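Local coordinates for protein peroxinectin A (PDB 6ERC) that is a secreted heme peroxidase that uses hydrogen peroxide to oxidise phenolic donors and substrates such as iodide and thiocyanate, at residues Gly304-Ser316 / Thr320-Phe332. Numbering follows the deposited sequence.
Sequences GHSEVGPFMEYYS and TRLQPLPIKFSYF. With CA (calcium ion), chain G; HEM (protoporphyrin IX containing Fe), chain F; NAG (2-acetamido-2-deoxy-beta-D-glucopyranose), chain E.
The guanidinium of Arg321 meets the carboxylate of Glu313 with its NE edge: NE reaches Glu313 OE1 at 3.0 Å and NH2 reaches Glu313 OE2 at 2.8 Å, both nearly straight. Both oxygens lie in the guanidinium plane, yet the nitrogens stand above the carboxylate plane, the two groups being turned 43° apart. This two-pronged salt bridge crosses a beta hairpin, strand 311-315 against strand 321-326. Arg321 gets there fully extended, with CG anti to the backbone N (chi1 -171°). The Tyr315 ring touches its aliphatic part, CE1 to Arg321 CB 3.5 Å, and lies nearly parallel to the guanidinium plane. On the other face of the hairpin, the Tyr314 ring turns an edge to Leu325, CE1 to CB 3.5 Å, while its OH hydrogen-bonds to the backbone O of Ala336. Met312 and Leu325 form a hydrogen-bonded pair, and just past the strands Ile327 N donates a hydrogen bond to Pro310 O. Helix 342-350 packs on Met312, Tyr314 and Tyr315.

Before the hairpin the chain turns through residues that serve two cofactors. NE2 of His305 binds the heme iron, as the proximal histidine does in animal peroxidases, and Ser306 gives O and OG to the calcium ion. Beyond the second strand, Tyr331 takes Ile327 O over the centre of one face. Deeper in, the Met312 side chain crosses that of Ile327 at about a right angle, CE to CD1 3.5 Å.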
loop_
_atom_site.group_PDB
_atom_site.type_symbol
_atom_site.label_atom_id
_atom_site.label_comp_id
_atom_site.label_asym_id
_atom_site.label_seq_id
_atom_site.Cartn_x
_atom_site.Cartn_y
_atom_site.Cartn_z
ATOM N N GLY A 304 3.912 7.081 1.084
ATOM C CA GLY A 304 2.550 7.576 0.995
ATOM C C GLY A 304 2.021 8.134 2.299
ATOM O O GLY A 304 1.131 8.985 2.299
ATOM N N HIS A 305 2.553 7.670 3.425
ATOM C CA HIS A 305 2.095 8.186 4.707
ATOM C C HIS A 305 2.432 9.663 4.865
ATOM O O HIS A 305 1.707 10.396 5.549
ATOM C CB HIS A 305 2.706 7.353 5.824
ATOM C CG HIS A 305 2.422 5.890 5.692
ATOM N ND1 HIS A 305 3.395 4.925 5.834
ATOM C CD2 HIS A 305 1.276 5.228 5.403
ATOM C CE1 HIS A 305 2.858 3.731 5.652
ATOM N NE2 HIS A 305 1.573 3.887 5.393
ATOM N N SER A 306 3.513 10.117 4.230
ATOM C CA SER A 306 3.829 11.540 4.208
ATOM C C SER A 306 2.814 12.329 3.388
ATOM O O SER A 306 2.519 13.489 3.705
ATOM C CB SER A 306 5.231 11.741 3.639
ATOM O OG SER A 306 5.635 13.093 3.742
ATOM N N GLU A 307 2.279 11.728 2.322
ATOM C CA GLU A 307 1.442 12.451 1.368
ATOM C C GLU A 307 -0.042 12.448 1.724
ATOM O O GLU A 307 -0.813 13.172 1.086
ATOM C CB GLU A 307 1.636 11.872 -0.043
ATOM C CG GLU A 307 0.800 10.637 -0.359
ATOM C CD GLU A 307 1.255 9.910 -1.617
ATOM O OE1 GLU A 307 1.705 10.578 -2.573
ATOM O OE2 GLU A 307 1.161 8.664 -1.644
ATOM N N VAL A 308 -0.461 11.669 2.718
ATOM C CA VAL A 308 -1.858 11.663 3.139
ATOM C C VAL A 308 -2.189 13.003 3.785
ATOM O O VAL A 308 -1.557 13.408 4.767
ATOM C CB VAL A 308 -2.125 10.503 4.108
ATOM C CG1 VAL A 308 -3.513 10.610 4.729
ATOM C CG2 VAL A 308 -1.961 9.175 3.395
ATOM N N GLY A 309 -3.187 13.692 3.243
ATOM C CA GLY A 309 -3.681 14.911 3.844
ATOM C C GLY A 309 -4.562 14.626 5.036
ATOM O O GLY A 309 -5.003 13.494 5.279
ATOM N N PRO A 310 -4.841 15.673 5.817
ATOM C CA PRO A 310 -5.604 15.468 7.057
ATOM C C PRO A 310 -7.104 15.345 6.863
ATOM O O PRO A 310 -7.773 14.796 7.749
ATOM C CB PRO A 310 -5.263 16.713 7.883
ATOM C CG PRO A 310 -4.988 17.765 6.872
ATOM C CD PRO A 310 -4.386 17.068 5.674
ATOM N N PHE A 311 -7.661 15.829 5.756
ATOM C CA PHE A 311 -9.105 15.868 5.582
ATOM C C PHE A 311 -9.526 15.125 4.322
ATOM O O PHE A 311 -8.819 15.115 3.310
ATOM C CB PHE A 311 -9.616 17.309 5.521
ATOM C CG PHE A 311 -9.557 18.019 6.835
ATOM C CD1 PHE A 311 -10.526 17.795 7.799
ATOM C CD2 PHE A 311 -8.532 18.906 7.114
ATOM C CE1 PHE A 311 -10.476 18.447 9.013
ATOM C CE2 PHE A 311 -8.478 19.563 8.325
ATOM C CZ PHE A 311 -9.449 19.334 9.277
ATOM N N MET A 312 -10.695 14.503 4.410
ATOM C CA MET A 312 -11.308 13.775 3.306
ATOM C C MET A 312 -12.504 14.593 2.827
ATOM O O MET A 312 -13.485 14.753 3.562
ATOM C CB MET A 312 -11.719 12.381 3.769
ATOM C CG MET A 312 -11.934 11.381 2.666
ATOM S SD MET A 312 -11.622 9.715 3.278
ATOM C CE MET A 312 -9.841 9.695 3.261
ATOM N N GLU A 313 -12.415 15.119 1.607
ATOM C CA GLU A 313 -13.417 16.047 1.095
ATOM C C GLU A 313 -14.642 15.315 0.552
ATOM O O GLU A 313 -14.549 14.208 0.013
ATOM C CB GLU A 313 -12.818 16.922 -0.008
ATOM C CG GLU A 313 -11.773 17.923 0.470
ATOM C CD GLU A 313 -12.369 19.044 1.307
ATOM O OE1 GLU A 313 -13.581 19.318 1.164
ATOM O OE2 GLU A 313 -11.628 19.653 2.110
ATOM N N TYR A 314 -15.801 15.957 0.702
ATOM C CA TYR A 314 -17.071 15.475 0.169
ATOM C C TYR A 314 -17.689 16.564 -0.691
ATOM O O TYR A 314 -17.765 17.722 -0.269
ATOM C CB TYR A 314 -18.053 15.101 1.284
ATOM C CG TYR A 314 -17.773 13.785 1.963
ATOM C CD1 TYR A 314 -16.725 13.654 2.863
ATOM C CD2 TYR A 314 -18.574 12.677 1.723
ATOM C CE1 TYR A 314 -16.470 12.450 3.495
ATOM C CE2 TYR A 314 -18.331 11.470 2.349
ATOM C CZ TYR A 314 -17.279 11.361 3.235
ATOM O OH TYR A 314 -17.028 10.160 3.861
ATOM N N TYR A 315 -18.144 16.190 -1.884
ATOM C CA TYR A 315 -18.822 17.113 -2.781
ATOM C C TYR A 315 -20.125 16.491 -3.261
ATOM O O TYR A 315 -20.226 15.274 -3.426
ATOM C CB TYR A 315 -17.936 17.482 -3.979
ATOM C CG TYR A 315 -16.871 18.502 -3.653
ATOM C CD1 TYR A 315 -17.114 19.860 -3.811
ATOM C CD2 TYR A 315 -15.625 18.109 -3.184
ATOM C CE1 TYR A 315 -16.149 20.797 -3.515
ATOM C CE2 TYR A 315 -14.650 19.041 -2.883
ATOM C CZ TYR A 315 -14.918 20.385 -3.050
ATOM O OH TYR A 315 -13.957 21.325 -2.753
ATOM N N SER A 316 -21.126 17.338 -3.477
ATOM C CA SER A 316 -22.423 16.868 -3.935
ATOM C C SER A 316 -22.522 16.971 -5.459
ATOM O O SER A 316 -21.602 17.428 -6.142
ATOM C CB SER A 316 -23.542 17.651 -3.254
ATOM O OG SER A 316 -23.544 19.002 -3.665
ATOM N N THR A 320 -21.171 21.421 -4.779
ATOM C CA THR A 320 -21.038 22.094 -3.494
ATOM C C THR A 320 -20.127 21.307 -2.560
ATOM O O THR A 320 -20.149 20.073 -2.536
ATOM C CB THR A 320 -22.407 22.282 -2.841
ATOM O OG1 THR A 320 -23.158 21.065 -2.946
ATOM C CG2 THR A 320 -23.177 23.403 -3.515
ATOM N N ARG A 321 -19.325 22.037 -1.786
ATOM C CA ARG A 321 -18.406 21.434 -0.828
ATOM C C ARG A 321 -19.146 21.135 0.471
ATOM O O ARG A 321 -19.747 22.032 1.072
ATOM C CB ARG A 321 -17.230 22.375 -0.572
ATOM C CG ARG A 321 -16.088 21.777 0.240
ATOM C CD ARG A 321 -15.070 22.847 0.603
ATOM N NE ARG A 321 -13.824 22.282 1.109
ATOM C CZ ARG A 321 -12.780 23.007 1.501
ATOM N NH1 ARG A 321 -12.829 24.335 1.450
ATOM N NH2 ARG A 321 -11.686 22.402 1.946
ATOM N N LEU A 322 -19.103 19.879 0.903
ATOM C CA LEU A 322 -19.729 19.458 2.148
ATOM C C LEU A 322 -18.690 19.410 3.266
ATOM O O LEU A 322 -17.488 19.551 3.038
ATOM C CB LEU A 322 -20.402 18.093 1.978
ATOM C CG LEU A 322 -21.776 18.080 1.291
ATOM C CD1 LEU A 322 -21.727 18.721 -0.086
ATOM C CD2 LEU A 322 -22.303 16.655 1.191
ATOM N N GLN A 323 -19.174 19.206 4.487
ATOM C CA GLN A 323 -18.302 19.193 5.656
ATOM C C GLN A 323 -17.183 18.172 5.470
ATOM O O GLN A 323 -17.468 16.971 5.355
ATOM C CB GLN A 323 -19.097 18.867 6.915
ATOM C CG GLN A 323 -18.258 18.860 8.178
ATOM C CD GLN A 323 -19.096 18.771 9.434
ATOM O OE1 GLN A 323 -20.037 17.982 9.513
ATOM N NE2 GLN A 323 -18.763 19.591 10.426
ATOM N N PRO A 324 -15.918 18.589 5.430
ATOM C CA PRO A 324 -14.833 17.614 5.250
ATOM C C PRO A 324 -14.768 16.621 6.402
ATOM O O PRO A 324 -15.019 16.959 7.559
ATOM C CB PRO A 324 -13.575 18.488 5.188
ATOM C CG PRO A 324 -14.067 19.838 4.787
ATOM C CD PRO A 324 -15.417 19.974 5.410
ATOM N N LEU A 325 -14.426 15.381 6.066
ATOM C CA LEU A 325 -14.272 14.332 7.064
ATOM C C LEU A 325 -12.806 14.235 7.467
ATOM O O LEU A 325 -11.959 13.974 6.603
ATOM C CB LEU A 325 -14.748 12.997 6.512
ATOM C CG LEU A 325 -14.605 11.771 7.422
ATOM C CD1 LEU A 325 -15.561 11.858 8.601
ATOM C CD2 LEU A 325 -14.846 10.494 6.630
ATOM N N PRO A 326 -12.455 14.441 8.737
ATOM C CA PRO A 326 -11.048 14.307 9.127
ATOM C C PRO A 326 -10.609 12.851 9.118
ATOM O O PRO A 326 -11.370 11.951 9.478
ATOM C CB PRO A 326 -11.009 14.902 10.537
ATOM C CG PRO A 326 -12.387 14.726 11.049
ATOM C CD PRO A 326 -13.295 14.878 9.866
ATOM N N ILE A 327 -9.363 12.632 8.693
ATOM C CA ILE A 327 -8.832 11.276 8.561
ATOM C C ILE A 327 -9.068 10.481 9.839
ATOM O O ILE A 327 -9.528 9.334 9.803
ATOM C CB ILE A 327 -7.335 11.325 8.199
ATOM C CG1 ILE A 327 -7.142 11.826 6.765
ATOM C CG2 ILE A 327 -6.670 9.962 8.386
ATOM C CD1 ILE A 327 -7.630 10.870 5.686
ATOM N N LYS A 328 -8.750 11.079 10.990
ATOM C CA LYS A 328 -8.794 10.336 12.246
ATOM C C LYS A 328 -10.186 9.785 12.541
ATOM O O LYS A 328 -10.315 8.791 13.263
ATOM C CB LYS A 328 -8.310 11.220 13.399
ATOM C CG LYS A 328 -9.012 12.564 13.524
ATOM C CD LYS A 328 -8.382 13.401 14.630
ATOM C CE LYS A 328 -9.029 14.777 14.745
ATOM N NZ LYS A 328 -8.726 15.648 13.574
ATOM N N PHE A 329 -11.233 10.400 11.996
ATOM C CA PHE A 329 -12.589 9.895 12.180
ATOM C C PHE A 329 -12.998 8.871 11.126
ATOM O O PHE A 329 -14.089 8.300 11.232
ATOM C CB PHE A 329 -13.598 11.050 12.164
ATOM C CG PHE A 329 -13.454 12.018 13.311
ATOM C CD1 PHE A 329 -12.581 11.770 14.360
ATOM C CD2 PHE A 329 -14.216 13.175 13.343
ATOM C CE1 PHE A 329 -12.464 12.666 15.408
ATOM C CE2 PHE A 329 -14.104 14.071 14.387
ATOM C CZ PHE A 329 -13.228 13.816 15.420
ATOM N N SER A 330 -12.160 8.619 10.122
ATOM C CA SER A 330 -12.523 7.743 9.016
ATOM C C SER A 330 -11.874 6.367 9.098
ATOM O O SER A 330 -12.105 5.541 8.209
ATOM C CB SER A 330 -12.148 8.398 7.683
ATOM O OG SER A 330 -10.743 8.404 7.496
ATOM N N TYR A 331 -11.074 6.097 10.129
ATOM C CA TYR A 331 -10.411 4.801 10.255
ATOM C C TYR A 331 -11.452 3.717 10.504
ATOM O O TYR A 331 -12.118 3.710 11.546
ATOM C CB TYR A 331 -9.387 4.834 11.386
ATOM C CG TYR A 331 -8.217 5.765 11.154
ATOM C CD1 TYR A 331 -7.688 5.955 9.881
ATOM C CD2 TYR A 331 -7.639 6.455 12.215
ATOM C CE1 TYR A 331 -6.616 6.806 9.672
ATOM C CE2 TYR A 331 -6.569 7.307 12.019
ATOM C CZ TYR A 331 -6.060 7.479 10.745
ATOM O OH TYR A 331 -4.994 8.329 10.546
ATOM N N PHE A 332 -11.592 2.799 9.550
ATOM C CA PHE A 332 -12.521 1.675 9.669
ATOM C C PHE A 332 -13.924 2.164 10.025
ATOM O O PHE A 332 -14.542 1.718 10.993
ATOM C CB PHE A 332 -12.011 0.662 10.694
ATOM C CG PHE A 332 -10.682 0.065 10.334
ATOM C CD1 PHE A 332 -10.609 -1.156 9.683
ATOM C CD2 PHE A 332 -9.505 0.730 10.630
ATOM C CE1 PHE A 332 -9.387 -1.704 9.344
ATOM C CE2 PHE A 332 -8.282 0.187 10.291
ATOM C CZ PHE A 332 -8.224 -1.032 9.647
HETATM CA CA CA G . 4.390 14.988 4.295
HETATM C CHA HEM F . 1.634 -0.214 5.725
HETATM C CHB HEM F . -1.938 2.657 7.265
HETATM C CHC HEM F . -1.701 5.154 3.096
HETATM C CHD HEM F . 2.037 2.421 1.674
HETATM C C1A HEM F . 0.692 0.387 6.522
HETATM C C2A HEM F . 0.423 0.062 7.901
HETATM C C3A HEM F . -0.561 0.853 8.336
HETATM C C4A HEM F . -0.952 1.705 7.236
HETATM C CMA HEM F . -1.192 0.868 9.747
HETATM C CAA HEM F . 1.179 -1.011 8.702
HETATM C CBA HEM F . 1.990 -0.279 9.762
HETATM C CGA HEM F . 3.152 -1.131 10.198
HETATM O O1A HEM F . 4.040 -1.426 9.356
HETATM O O2A HEM F . 3.200 -1.509 11.396
HETATM C C1B HEM F . -2.189 3.561 6.261
HETATM C C2B HEM F . -3.226 4.561 6.292
HETATM C C3B HEM F . -3.171 5.253 5.141
HETATM C C4B HEM F . -2.088 4.708 4.346
HETATM C CMB HEM F . -4.189 4.722 7.485
HETATM C CAB HEM F . -4.043 6.435 4.657
HETATM C CBB HEM F . -4.989 7.003 5.411
HETATM C C1C HEM F . -0.664 4.645 2.344
HETATM C C2C HEM F . -0.235 5.113 1.038
HETATM C C3C HEM F . 0.806 4.347 0.644
HETATM C C4C HEM F . 1.051 3.383 1.695
HETATM C CMC HEM F . -0.925 6.298 0.331
HETATM C CAC HEM F . 1.688 4.347 -0.632
HETATM C CBC HEM F . 1.557 5.169 -1.675
HETATM C C1D HEM F . 2.222 1.446 2.624
HETATM C C2D HEM F . 3.149 0.341 2.534
HETATM C C3D HEM F . 3.038 -0.373 3.658
HETATM C C4D HEM F . 2.030 0.238 4.489
HETATM C CMD HEM F . 4.102 0.086 1.349
HETATM C CAD HEM F . 3.795 -1.657 4.038
HETATM C CBD HEM F . 3.083 -2.782 3.293
HETATM C CGD HEM F . 3.097 -4.062 4.094
HETATM O O1D HEM F . 2.201 -4.233 4.959
HETATM O O2D HEM F . 3.990 -4.919 3.874
HETATM N NA HEM F . -0.167 1.395 6.146
HETATM N NB HEM F . -1.512 3.675 5.062
HETATM N NC HEM F . 0.142 3.588 2.710
HETATM N ND HEM F . 1.556 1.350 3.829
HETATM FE FE HEM F . 0.006 2.463 4.412
HETATM C C1 NAG E . -27.391 21.357 -4.748
HETATM C C2 NAG E . -27.203 20.450 -3.512
HETATM C C3 NAG E . -27.547 21.207 -2.223
HETATM C C4 NAG E . -26.830 22.546 -2.157
HETATM C C5 NAG E . -27.132 23.345 -3.414
HETATM C C6 NAG E . -26.446 24.691 -3.445
HETATM C C7 NAG E . -27.771 18.200 -4.391
HETATM C C8 NAG E . -26.530 18.271 -5.227
HETATM N N2 NAG E . -28.031 19.258 -3.612
HETATM O O3 NAG E . -27.181 20.410 -1.103
HETATM O O4 NAG E . -27.281 23.278 -1.023
HETATM O O5 NAG E . -26.680 22.605 -4.556
HETATM O O6 NAG E . -25.750 24.954 -2.234
HETATM O O7 NAG E . -28.516 17.224 -4.423
HETATM O O HOH W 1 2.511 15.455 5.675
HETATM O O HOH W 2 4.196 17.319 4.072
#